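Local coordinates for protein globin (Chloroflexus aurantiacus, PDB 5D1V) that binds heme and, as a group II truncated hemoglobin, probably binds and carries oxygen, at residues R26-A29 with L33-L36; M53-G58 with E110-H115; R60-R65 with R72-P77. All coordinates share one frame; numbering follows the deposited sequence.

Contact 1 (R26-A29 with L33-L36). With HEM (protoporphyrin IX containing Fe), chain C.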
loop_
_atom_site.group_PDB
_atom_site.type_symbol
_atom_site.label_atom_id
_atom_site.label_comp_id
_atom_site.label_asym_id
_atom_site.label_seq_id
_atom_site.Cartn_x
_atom_site.Cartn_y
_atom_site.Cartn_z
ATOM N N ARG A 26 4.975 13.271 7.988
ATOM C CA ARG A 26 5.525 12.425 6.947
ATOM C C ARG A 26 5.916 13.240 5.725
ATOM O O ARG A 26 6.975 13.034 5.161
ATOM C CB ARG A 26 4.508 11.327 6.587
ATOM C CG ARG A 26 4.317 10.396 7.750
ATOM C CD ARG A 26 3.233 9.391 7.549
ATOM N NE ARG A 26 3.673 8.493 6.505
ATOM C CZ ARG A 26 4.015 7.224 6.666
ATOM N NH1 ARG A 26 3.936 6.622 7.843
ATOM N NH2 ARG A 26 4.424 6.552 5.608
ATOM N N VAL A 27 5.071 14.179 5.319
ATOM C CA VAL A 27 5.414 15.073 4.214
ATOM C C VAL A 27 6.714 15.795 4.516
ATOM O O VAL A 27 7.613 15.847 3.680
ATOM C CB VAL A 27 4.284 16.081 3.953
ATOM C CG1 VAL A 27 4.708 17.150 2.959
ATOM C CG2 VAL A 27 3.080 15.360 3.474
ATOM N N GLU A 28 6.851 16.319 5.732
ATOM C CA GLU A 28 8.000 17.148 6.031
ATOM C C GLU A 28 9.267 16.300 5.932
ATOM O O GLU A 28 10.323 16.802 5.569
ATOM C CB GLU A 28 7.872 17.793 7.416
ATOM C CG GLU A 28 8.834 18.969 7.594
ATOM C CD GLU A 28 8.376 19.971 8.642
ATOM O OE1 GLU A 28 7.410 19.686 9.385
ATOM O OE2 GLU A 28 8.992 21.050 8.712
ATOM N N ALA A 29 9.150 15.009 6.241
ATOM C CA ALA A 29 10.312 14.110 6.289
ATOM C C ALA A 29 10.579 13.392 4.966
ATOM O O ALA A 29 11.485 12.554 4.888
ATOM C CB ALA A 29 10.132 13.089 7.400
ATOM N N LEU A 33 8.471 15.079 -1.645
ATOM C CA LEU A 33 7.344 16.003 -1.567
ATOM C C LEU A 33 7.686 17.358 -1.000
ATOM O O LEU A 33 7.107 18.344 -1.425
ATOM C CB LEU A 33 6.239 15.425 -0.705
ATOM C CG LEU A 33 5.555 14.212 -1.310
ATOM C CD1 LEU A 33 4.573 13.614 -0.297
ATOM C CD2 LEU A 33 4.859 14.540 -2.621
ATOM N N ARG A 34 8.623 17.390 -0.046
ATOM C CA ARG A 34 8.788 18.548 0.829
ATOM C C ARG A 34 9.014 19.808 -0.003
ATOM O O ARG A 34 8.441 20.859 0.287
ATOM C CB ARG A 34 9.942 18.340 1.828
ATOM C CG ARG A 34 10.243 19.568 2.715
ATOM C CD ARG A 34 8.974 19.995 3.433
ATOM N NE ARG A 34 9.076 21.204 4.255
ATOM C CZ ARG A 34 8.810 22.440 3.838
ATOM N NH1 ARG A 34 8.449 22.683 2.578
ATOM N NH2 ARG A 34 8.885 23.446 4.699
ATOM N N HIS A 35 9.810 19.683 -1.064
ATOM C CA HIS A 35 10.208 20.829 -1.867
ATOM C C HIS A 35 9.042 21.548 -2.552
ATOM O O HIS A 35 9.156 22.716 -2.946
ATOM C CB HIS A 35 11.208 20.386 -2.927
ATOM C CG HIS A 35 10.628 19.449 -3.942
ATOM N ND1 HIS A 35 10.190 19.873 -5.175
ATOM C CD2 HIS A 35 10.390 18.117 -3.899
ATOM C CE1 HIS A 35 9.731 18.839 -5.858
ATOM N NE2 HIS A 35 9.840 17.761 -5.106
ATOM N N LEU A 36 7.922 20.858 -2.689
ATOM C CA LEU A 36 6.759 21.433 -3.345
ATOM C C LEU A 36 5.993 22.370 -2.438
ATOM O O LEU A 36 5.237 23.225 -2.919
ATOM C CB LEU A 36 5.827 20.324 -3.829
ATOM C CG LEU A 36 6.347 19.480 -5.003
ATOM C CD1 LEU A 36 5.375 18.319 -5.308
ATOM C CD2 LEU A 36 6.561 20.318 -6.213
HETATM C CHA HEM C . -2.591 21.940 -1.026
HETATM C CHB HEM C . -5.814 18.310 -0.858
HETATM C CHC HEM C . -2.883 15.629 -3.691
HETATM C CHD HEM C . 0.651 18.828 -2.795
HETATM C C1A HEM C . -3.730 21.219 -0.777
HETATM C C2A HEM C . -4.943 21.727 -0.158
HETATM C C3A HEM C . -5.834 20.725 -0.123
HETATM C C4A HEM C . -5.210 19.547 -0.723
HETATM C CMA HEM C . -7.289 20.681 0.437
HETATM C CAA HEM C . -5.126 23.180 0.334
HETATM C CBA HEM C . -5.969 23.900 -0.731
HETATM C CGA HEM C . -6.017 25.379 -0.390
HETATM O O1A HEM C . -4.974 26.067 -0.490
HETATM O O2A HEM C . -7.101 25.884 -0.030
HETATM C C1B HEM C . -5.310 17.269 -1.626
HETATM C C2B HEM C . -5.982 16.028 -1.941
HETATM C C3B HEM C . -5.157 15.315 -2.740
HETATM C C4B HEM C . -3.949 16.053 -2.922
HETATM C CMB HEM C . -7.394 15.646 -1.432
HETATM C CAB HEM C . -5.317 13.920 -3.381
HETATM C CBB HEM C . -6.266 13.106 -2.917
HETATM C C1C HEM C . -1.650 16.235 -3.686
HETATM C C2C HEM C . -0.434 15.729 -4.305
HETATM C C3C HEM C . 0.526 16.653 -4.041
HETATM C C4C HEM C . -0.030 17.720 -3.246
HETATM C CMC HEM C . -0.354 14.409 -5.125
HETATM C CAC HEM C . 2.007 16.595 -4.415
HETATM C CBC HEM C . 2.502 15.367 -4.527
HETATM C C1D HEM C . 0.083 19.979 -2.297
HETATM C C2D HEM C . 0.755 21.249 -2.042
HETATM C C3D HEM C . -0.160 22.113 -1.563
HETATM C C4D HEM C . -1.425 21.408 -1.493
HETATM C CMD HEM C . 2.242 21.524 -2.311
HETATM C CAD HEM C . 0.052 23.577 -1.147
HETATM C CBD HEM C . 0.276 23.600 0.358
HETATM C CGD HEM C . 0.451 24.997 0.873
HETATM O O1D HEM C . 0.942 25.126 2.024
HETATM O O2D HEM C . 0.122 25.968 0.138
HETATM N NA HEM C . -3.941 19.889 -1.122
HETATM N NB HEM C . -4.078 17.253 -2.245
HETATM N NC HEM C . -1.364 17.449 -3.089
HETATM N ND HEM C . -1.234 20.132 -1.951
HETATM FE FE HEM C . -2.618 18.659 -2.082
HETATM O O HOH W 1 8.711 23.468 7.673
HETATM O O HOH W 2 -1.943 17.967 -0.150
#

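Contact 2 (M53-G58 with E110-H115)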
loop_
_atom_site.group_PDB
_atom_site.type_symbol
_atom_site.label_atom_id
_atom_site.label_comp_id
_atom_site.label_asym_id
_atom_site.label_seq_id
_atom_site.Cartn_x
_atom_site.Cartn_y
_atom_site.Cartn_z
ATOM N N MET A 53 -12.389 18.017 6.561
ATOM C CA MET A 53 -13.531 18.100 7.468
ATOM C C MET A 53 -14.817 18.384 6.700
ATOM O O MET A 53 -15.856 17.751 6.920
ATOM C CB MET A 53 -13.304 19.196 8.524
ATOM C CG MET A 53 -12.229 18.826 9.536
ATOM S SD MET A 53 -11.746 20.216 10.571
ATOM C CE MET A 53 -13.314 20.680 11.256
ATOM N N GLN A 54 -14.742 19.340 5.794
ATOM C CA GLN A 54 -15.893 19.732 4.989
ATOM C C GLN A 54 -16.320 18.656 4.010
ATOM O O GLN A 54 -17.498 18.351 3.897
ATOM C CB GLN A 54 -15.576 21.007 4.228
ATOM C CG GLN A 54 -16.714 21.503 3.343
ATOM C CD GLN A 54 -16.355 22.814 2.678
ATOM O OE1 GLN A 54 -16.312 23.858 3.324
ATOM N NE2 GLN A 54 -16.059 22.753 1.381
ATOM N N TYR A 55 -15.352 18.081 3.307
ATOM C CA TYR A 55 -15.664 17.099 2.275
ATOM C C TYR A 55 -16.430 15.915 2.856
ATOM O O TYR A 55 -17.412 15.441 2.267
ATOM C CB TYR A 55 -14.397 16.612 1.569
ATOM C CG TYR A 55 -14.735 15.673 0.419
ATOM C CD1 TYR A 55 -15.072 16.181 -0.836
ATOM C CD2 TYR A 55 -14.786 14.296 0.604
ATOM C CE1 TYR A 55 -15.420 15.335 -1.873
ATOM C CE2 TYR A 55 -15.140 13.441 -0.445
ATOM C CZ TYR A 55 -15.451 13.976 -1.674
ATOM O OH TYR A 55 -15.810 13.161 -2.720
ATOM N N PHE A 56 -15.998 15.452 4.023
ATOM C CA PHE A 56 -16.570 14.264 4.628
ATOM C C PHE A 56 -17.774 14.589 5.535
ATOM O O PHE A 56 -18.285 13.730 6.238
ATOM C CB PHE A 56 -15.453 13.519 5.354
ATOM C CG PHE A 56 -14.514 12.865 4.422
ATOM C CD1 PHE A 56 -14.917 11.765 3.663
ATOM C CD2 PHE A 56 -13.238 13.378 4.218
ATOM C CE1 PHE A 56 -14.040 11.175 2.753
ATOM C CE2 PHE A 56 -12.370 12.777 3.307
ATOM C CZ PHE A 56 -12.795 11.669 2.565
ATOM N N GLY A 57 -18.256 15.825 5.460
ATOM C CA GLY A 57 -19.585 16.144 5.967
ATOM C C GLY A 57 -19.644 17.009 7.201
ATOM O O GLY A 57 -20.717 17.172 7.773
ATOM N N GLY A 58 -18.497 17.528 7.634
ATOM C CA GLY A 58 -18.444 18.436 8.765
ATOM C C GLY A 58 -18.666 19.906 8.463
ATOM O O GLY A 58 -19.370 20.264 7.494
ATOM N N GLU A 110 -10.296 6.166 1.900
ATOM C CA GLU A 110 -9.282 5.591 1.007
ATOM C C GLU A 110 -9.742 5.622 -0.449
ATOM O O GLU A 110 -9.003 6.036 -1.367
ATOM C CB GLU A 110 -8.950 4.151 1.419
ATOM C CG GLU A 110 -8.216 3.385 0.291
ATOM C CD GLU A 110 -7.518 2.135 0.786
ATOM O OE1 GLU A 110 -7.661 1.838 1.982
ATOM O OE2 GLU A 110 -6.864 1.449 -0.030
ATOM N N ASN A 111 -10.990 5.247 -0.674
ATOM C CA ASN A 111 -11.501 5.206 -2.037
ATOM C C ASN A 111 -11.439 6.616 -2.632
ATOM O O ASN A 111 -11.019 6.814 -3.769
ATOM C CB ASN A 111 -12.938 4.692 -2.091
ATOM C CG ASN A 111 -13.105 3.259 -1.569
ATOM O OD1 ASN A 111 -12.151 2.464 -1.535
ATOM N ND2 ASN A 111 -14.337 2.898 -1.229
ATOM N N TYR A 112 -11.863 7.604 -1.847
ATOM C CA TYR A 112 -11.864 8.968 -2.318
ATOM C C TYR A 112 -10.415 9.428 -2.629
ATOM O O TYR A 112 -10.141 9.994 -3.699
ATOM C CB TYR A 112 -12.507 9.903 -1.298
ATOM C CG TYR A 112 -12.169 11.338 -1.605
ATOM C CD1 TYR A 112 -12.753 11.984 -2.678
ATOM C CD2 TYR A 112 -11.224 12.015 -0.857
ATOM C CE1 TYR A 112 -12.413 13.291 -2.992
ATOM C CE2 TYR A 112 -10.878 13.320 -1.153
ATOM C CZ TYR A 112 -11.477 13.953 -2.218
ATOM O OH TYR A 112 -11.101 15.249 -2.512
ATOM N N PHE A 113 -9.489 9.149 -1.715
ATOM C CA PHE A 113 -8.105 9.592 -1.868
ATOM C C PHE A 113 -7.435 8.971 -3.099
ATOM O O PHE A 113 -6.652 9.631 -3.794
ATOM C CB PHE A 113 -7.306 9.254 -0.609
ATOM C CG PHE A 113 -7.630 10.118 0.582
ATOM C CD1 PHE A 113 -7.812 11.478 0.452
ATOM C CD2 PHE A 113 -7.763 9.549 1.840
ATOM C CE1 PHE A 113 -8.097 12.275 1.568
ATOM C CE2 PHE A 113 -8.047 10.333 2.949
ATOM C CZ PHE A 113 -8.215 11.689 2.810
ATOM N N ARG A 114 -7.724 7.706 -3.363
ATOM C CA ARG A 114 -7.067 7.012 -4.472
ATOM C C ARG A 114 -7.509 7.661 -5.772
ATOM O O ARG A 114 -6.720 7.879 -6.681
ATOM C CB ARG A 114 -7.384 5.510 -4.471
ATOM C CG ARG A 114 -6.659 4.746 -3.376
ATOM C CD ARG A 114 -6.924 3.241 -3.422
ATOM N NE ARG A 114 -6.262 2.490 -2.358
ATOM C CZ ARG A 114 -4.990 2.067 -2.392
ATOM N NH1 ARG A 114 -4.202 2.347 -3.429
ATOM N NH2 ARG A 114 -4.515 1.377 -1.368
ATOM N N HIS A 115 -8.781 8.008 -5.851
ATOM C CA HIS A 115 -9.298 8.655 -7.044
ATOM C C HIS A 115 -8.751 10.075 -7.179
ATOM O O HIS A 115 -8.257 10.457 -8.234
ATOM C CB HIS A 115 -10.826 8.674 -6.991
ATOM C CG HIS A 115 -11.477 9.160 -8.250
ATOM N ND1 HIS A 115 -11.684 10.491 -8.524
ATOM C CD2 HIS A 115 -11.990 8.472 -9.295
ATOM C CE1 HIS A 115 -12.301 10.606 -9.690
ATOM N NE2 HIS A 115 -12.497 9.399 -10.175
#

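Contact 3 (R60-R65 with R72-P77). With HEM (protoporphyrin IX containing Fe), chain C.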
loop_
_atom_site.group_PDB
_atom_site.type_symbol
_atom_site.label_atom_id
_atom_site.label_comp_id
_atom_site.label_asym_id
_atom_site.label_seq_id
_atom_site.Cartn_x
_atom_site.Cartn_y
_atom_site.Cartn_z
ATOM N N ARG A 60 -18.455 23.795 7.270
ATOM C CA ARG A 60 -18.156 24.416 5.979
ATOM C C ARG A 60 -17.140 25.529 6.126
ATOM O O ARG A 60 -17.123 26.478 5.336
ATOM C CB ARG A 60 -19.401 25.012 5.348
ATOM C CG ARG A 60 -20.627 24.141 5.361
ATOM C CD ARG A 60 -20.557 23.070 4.343
ATOM N NE ARG A 60 -20.246 23.587 3.017
ATOM C CZ ARG A 60 -20.031 22.814 1.959
ATOM N NH1 ARG A 60 -20.127 21.495 2.069
ATOM N NH2 ARG A 60 -19.722 23.362 0.798
ATOM N N THR A 61 -16.305 25.429 7.152
ATOM C CA THR A 61 -15.318 26.468 7.420
ATOM C C THR A 61 -14.354 26.653 6.228
ATOM O O THR A 61 -13.957 27.772 5.883
ATOM C CB THR A 61 -14.535 26.134 8.699
ATOM O OG1 THR A 61 -15.465 25.809 9.732
ATOM C CG2 THR A 61 -13.696 27.289 9.154
ATOM N N TYR A 62 -14.004 25.551 5.572
ATOM C CA TYR A 62 -13.119 25.635 4.434
ATOM C C TYR A 62 -13.663 26.634 3.400
ATOM O O TYR A 62 -12.945 27.545 2.954
ATOM C CB TYR A 62 -12.913 24.263 3.767
ATOM C CG TYR A 62 -12.002 24.394 2.571
ATOM C CD1 TYR A 62 -10.618 24.384 2.706
ATOM C CD2 TYR A 62 -12.532 24.568 1.306
ATOM C CE1 TYR A 62 -9.809 24.537 1.614
ATOM C CE2 TYR A 62 -11.733 24.709 0.212
ATOM C CZ TYR A 62 -10.378 24.710 0.362
ATOM O OH TYR A 62 -9.593 24.880 -0.761
ATOM N N SER A 63 -14.909 26.420 2.989
ATOM C CA SER A 63 -15.555 27.271 1.987
ATOM C C SER A 63 -15.619 28.735 2.426
ATOM O O SER A 63 -15.503 29.642 1.596
ATOM C CB SER A 63 -16.973 26.766 1.683
ATOM O OG SER A 63 -17.883 27.091 2.729
ATOM N N GLU A 64 -15.818 28.971 3.717
ATOM C CA GLU A 64 -15.881 30.325 4.239
ATOM C C GLU A 64 -14.537 31.016 4.093
ATOM O O GLU A 64 -14.476 32.241 3.903
ATOM C CB GLU A 64 -16.328 30.300 5.704
ATOM C CG GLU A 64 -17.797 29.953 5.860
ATOM C CD GLU A 64 -18.152 29.465 7.254
ATOM O OE1 GLU A 64 -17.304 29.592 8.165
ATOM O OE2 GLU A 64 -19.279 28.936 7.418
ATOM N N ARG A 65 -13.460 30.240 4.151
ATOM C CA ARG A 65 -12.102 30.805 4.103
ATOM C C ARG A 65 -11.498 30.778 2.713
ATOM O O ARG A 65 -10.713 31.661 2.360
ATOM C CB ARG A 65 -11.160 30.049 5.057
ATOM C CG ARG A 65 -11.399 30.276 6.491
ATOM C CD ARG A 65 -10.077 30.422 7.278
ATOM N NE ARG A 65 -10.122 29.738 8.567
ATOM C CZ ARG A 65 -10.918 30.078 9.577
ATOM N NH1 ARG A 65 -11.751 31.106 9.467
ATOM N NH2 ARG A 65 -10.883 29.379 10.703
ATOM N N ARG A 72 -7.941 20.516 -8.371
ATOM C CA ARG A 72 -7.087 20.364 -9.555
ATOM C C ARG A 72 -6.484 21.691 -10.035
ATOM O O ARG A 72 -5.312 21.747 -10.439
ATOM C CB ARG A 72 -7.884 19.694 -10.677
ATOM C CG ARG A 72 -8.184 18.234 -10.363
ATOM C CD ARG A 72 -9.267 17.627 -11.267
ATOM N NE ARG A 72 -9.775 16.380 -10.690
ATOM C CZ ARG A 72 -10.794 16.287 -9.828
ATOM N NH1 ARG A 72 -11.452 17.375 -9.439
ATOM N NH2 ARG A 72 -11.159 15.097 -9.346
ATOM N N MET A 73 -7.268 22.764 -9.978
ATOM C CA MET A 73 -6.761 24.082 -10.327
ATOM C C MET A 73 -5.682 24.517 -9.324
ATOM O O MET A 73 -4.637 25.055 -9.726
ATOM C CB MET A 73 -7.908 25.104 -10.376
ATOM C CG MET A 73 -7.457 26.524 -10.592
ATOM S SD MET A 73 -8.812 27.683 -10.292
ATOM C CE MET A 73 -8.502 28.101 -8.559
ATOM N N ARG A 74 -5.903 24.257 -8.036
ATOM C CA ARG A 74 -4.974 24.750 -7.029
ATOM C C ARG A 74 -3.670 23.990 -7.052
ATOM O O ARG A 74 -2.659 24.499 -6.565
ATOM C CB ARG A 74 -5.565 24.666 -5.624
ATOM C CG ARG A 74 -6.705 25.602 -5.325
ATOM C CD ARG A 74 -7.107 25.435 -3.868
ATOM N NE ARG A 74 -8.426 25.976 -3.580
ATOM C CZ ARG A 74 -8.649 27.203 -3.141
ATOM N NH1 ARG A 74 -7.649 28.047 -2.931
ATOM N NH2 ARG A 74 -9.880 27.583 -2.908
ATOM N N HIS A 75 -3.671 22.781 -7.616
ATOM C CA HIS A 75 -2.453 21.984 -7.649
ATOM C C HIS A 75 -1.677 22.173 -8.957
ATOM O O HIS A 75 -0.593 21.636 -9.103
ATOM C CB HIS A 75 -2.753 20.499 -7.438
ATOM C CG HIS A 75 -3.112 20.157 -6.035
ATOM N ND1 HIS A 75 -4.320 20.517 -5.459
ATOM C CD2 HIS A 75 -2.419 19.501 -5.073
ATOM C CE1 HIS A 75 -4.353 20.059 -4.212
ATOM N NE2 HIS A 75 -3.210 19.463 -3.960
ATOM N N ALA A 76 -2.215 22.971 -9.876
ATOM C CA ALA A 76 -1.545 23.234 -11.150
ATOM C C ALA A 76 -0.098 23.744 -10.985
ATOM O O ALA A 76 0.745 23.478 -11.851
ATOM C CB ALA A 76 -2.368 24.247 -11.971
ATOM N N PRO A 77 0.190 24.523 -9.923
ATOM C CA PRO A 77 1.579 25.038 -9.841
ATOM C C PRO A 77 2.629 23.982 -9.503
ATOM O O PRO A 77 3.829 24.277 -9.642
ATOM C CB PRO A 77 1.505 26.091 -8.725
ATOM C CG PRO A 77 0.093 26.501 -8.688
ATOM C CD PRO A 77 -0.700 25.242 -9.002
HETATM C CHA HEM C . -2.591 21.940 -1.026
HETATM C CHB HEM C . -5.814 18.310 -0.858
HETATM C CHC HEM C . -2.883 15.629 -3.691
HETATM C CHD HEM C . 0.651 18.828 -2.795
HETATM C C1A HEM C . -3.730 21.219 -0.777
HETATM C C2A HEM C . -4.943 21.727 -0.158
HETATM C C3A HEM C . -5.834 20.725 -0.123
HETATM C C4A HEM C . -5.210 19.547 -0.723
HETATM C CMA HEM C . -7.289 20.681 0.437
HETATM C CAA HEM C . -5.126 23.180 0.334
HETATM C CBA HEM C . -5.969 23.900 -0.731
HETATM C CGA HEM C . -6.017 25.379 -0.390
HETATM O O1A HEM C . -4.974 26.067 -0.490
HETATM O O2A HEM C . -7.101 25.884 -0.030
HETATM C C1B HEM C . -5.310 17.269 -1.626
HETATM C C2B HEM C . -5.982 16.028 -1.941
HETATM C C3B HEM C . -5.157 15.315 -2.740
HETATM C C4B HEM C . -3.949 16.053 -2.922
HETATM C CMB HEM C . -7.394 15.646 -1.432
HETATM C CAB HEM C . -5.317 13.920 -3.381
HETATM C CBB HEM C . -6.266 13.106 -2.917
HETATM C C1C HEM C . -1.650 16.235 -3.686
HETATM C C2C HEM C . -0.434 15.729 -4.305
HETATM C C3C HEM C . 0.526 16.653 -4.041
HETATM C C4C HEM C . -0.030 17.720 -3.246
HETATM C CMC HEM C . -0.354 14.409 -5.125
HETATM C CAC HEM C . 2.007 16.595 -4.415
HETATM C CBC HEM C . 2.502 15.367 -4.527
HETATM C C1D HEM C . 0.083 19.979 -2.297
HETATM C C2D HEM C . 0.755 21.249 -2.042
HETATM C C3D HEM C . -0.160 22.113 -1.563
HETATM C C4D HEM C . -1.425 21.408 -1.493
HETATM C CMD HEM C . 2.242 21.524 -2.311
HETATM C CAD HEM C . 0.052 23.577 -1.147
HETATM C CBD HEM C . 0.276 23.600 0.358
HETATM C CGD HEM C . 0.451 24.997 0.873
HETATM O O1D HEM C . 0.942 25.126 2.024
HETATM O O2D HEM C . 0.122 25.968 0.138
HETATM N NA HEM C . -3.941 19.889 -1.122
HETATM N NB HEM C . -4.078 17.253 -2.245
HETATM N NC HEM C . -1.364 17.449 -3.089
HETATM N ND HEM C . -1.234 20.132 -1.951
HETATM FE FE HEM C . -2.618 18.659 -2.082
HETATM O O HOH W 2 -1.943 17.967 -0.150
#

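Contact 1 (R26-A29 with L33-L36)
Arg34 lies alongside Glu28, the two side chains pointing the same way, and the nearest approach of their side chains is the edge of the guanidinium: Glu28 CG sits 4.0 Å from Arg34 NE, near the guanidinium plane. The carboxylate and guanidinium planes are turned 67° against each other, and Glu28 OE2 remains 4.5 Å from Arg34 NE, too far for a direct salt bridge. Water 1 closes the gap instead, donating to Glu28 OE2 at 2.6 Å and accepting from Arg34 NH2 at 3.0 Å. Next to this polar pair the backbone of helix 13-28 meets aliphatic carbon: Val27 O lies 3.9 Å from Arg34 CB, and Val27 CG1 packs at 4.3 Å on Leu33 CB. Arg34 is positioned by its torsions, with CG anti to the backbone N (chi1 176°) and a bend at chi2 (55°) that lays the chain against the last turn of the helix. Its strongest polar partner lies further along the loop, where NH1 bonds Pro38 O. On the heme side two leucines line the pocket: Leu36 O comes within 3.5 Å of HEM CMD, while Leu33 CD2 reaches toward a vinyl group. The loop is therefore held to the helix end by apolar packing and a water bridge, and the opposite charges of Glu28 and Arg34 probably add a modest attraction alongside that bridge.

Contact 2 (M53-G58 with E110-H115)
Tyr55, in the last turn of helix 42-55, lays its ring over one face of Tyr112 in a face-to-face stack, with centroids 4.1 Å apart and planes tilted by 28°. The tilt brings the phenol end closest: Tyr55 OH lies 3.3 Å from Tyr112 CD1. In both tyrosines CG is anti to the backbone N (chi1 164° in Tyr112), which sends each ring out from its own backbone toward the other. Phe56 follows, the first residue to leave the helical angles. Its ring is almost perpendicular to that of Tyr112 (planes at 89°); the approach is oblique, neither a stack nor edge-to-face, with Phe56 CZ 3.8 Å from Tyr112 CD2. Deeper in, Phe56 CE2 reaches Phe113 CZ at 4.3 Å, and Tyr55 CD2 stands 3.7 Å above the centre of the Phe56 ring. Gly57, at positive phi, then ends the helix as the C-prime residue of a Schellman motif, in which Gly58 N bonds Met53 O at 2.7 Å and Gly57 N bonds Gln54 O. On helix 105-119 Arg114 grips Glu110 OE2 with both NE and NH2, and NH2 also bonds Ala29 O of the second subunit. Tyr112 and Phe113 further belong to the heme pocket. No charged group takes part between the two segments; the join rests on aromatic packing, mostly dispersive, with the Tyr55 hydroxyl lying against the Tyr112 ring.

Contact 3 (R60-R65 with R72-P77)
Tyr62 OH donates a 2.8 Å hydrogen bond to the heme propionate oxygen O2A, and Arg74 comes in from the opposite direction to lie against both of these oxygens. The propionate meets the Tyr62 ring at its edge, near the ring plane, whereas the guanidinium of Arg74 turns a face to it: HEM O2A stands 3.5 Å above that plane, offset toward the rim. Tyr62 OH lies over the same guanidinium, 3.2 Å from Arg74 NE, but the angle is too poor for a hydrogen bond. Ring and guanidinium planes are 79° apart. NE and NH2 of Arg74 spend their hydrogens elsewhere, NE on Pro69 O and NH2 on the carbonyls of Arg66 and His68, so the end of helix 61-66 and the loop after it fix the rotation of the guanidinium. An extended chain from CG to NE carries the group there, and Arg74 CD passes 3.6 Å from HEM CGA on the way. A leucine in place of Arg74 would probably leave those three carbonyls without their side-chain donor and the propionate without a nearby positive charge. Arg66 NH2 is also hydrogen-bonded to the heme. Tyr62 is placed for its bond by chi1 of 179°, with CG anti to the backbone N, and its side chain touches Leu50 and Gln54 of helix 42-55. One residue beyond Arg74, His75 NE2 binds the heme iron at 2.1 Å, and water 2 takes the opposite axial position at 2.2 Å. Leu71 O accepts from His75 ND1, orienting the imidazole and probably making it a more electron-rich ligand. An axial histidine whose ND1 is held by a backbone carbonyl is the hallmark of the proximal side of a globin heme pocket, here joined to a propionate site built from the two short helices.

From the N terminus, contact 1 comes first, closing a short loop after helix 13-28, with three residues between its segments, and folding the chain back on the helix end. The chain then runs through helix 42-55 into contact 2, which closes a much longer loop by joining that helix end to helix 105-119. Contact 3 falls within this span, closing a short loop of six residues between its segments and tying helix 61-66 to helix 71-74. Contacts 2 and 3 touch directly, Gln54 OE1 lying 2.9 Å from Ser63 N in a probable hydrogen bond. Contacts 1 and 2 stand on opposite sides of the chain's centre. Residues of all three contacts line the heme pocket.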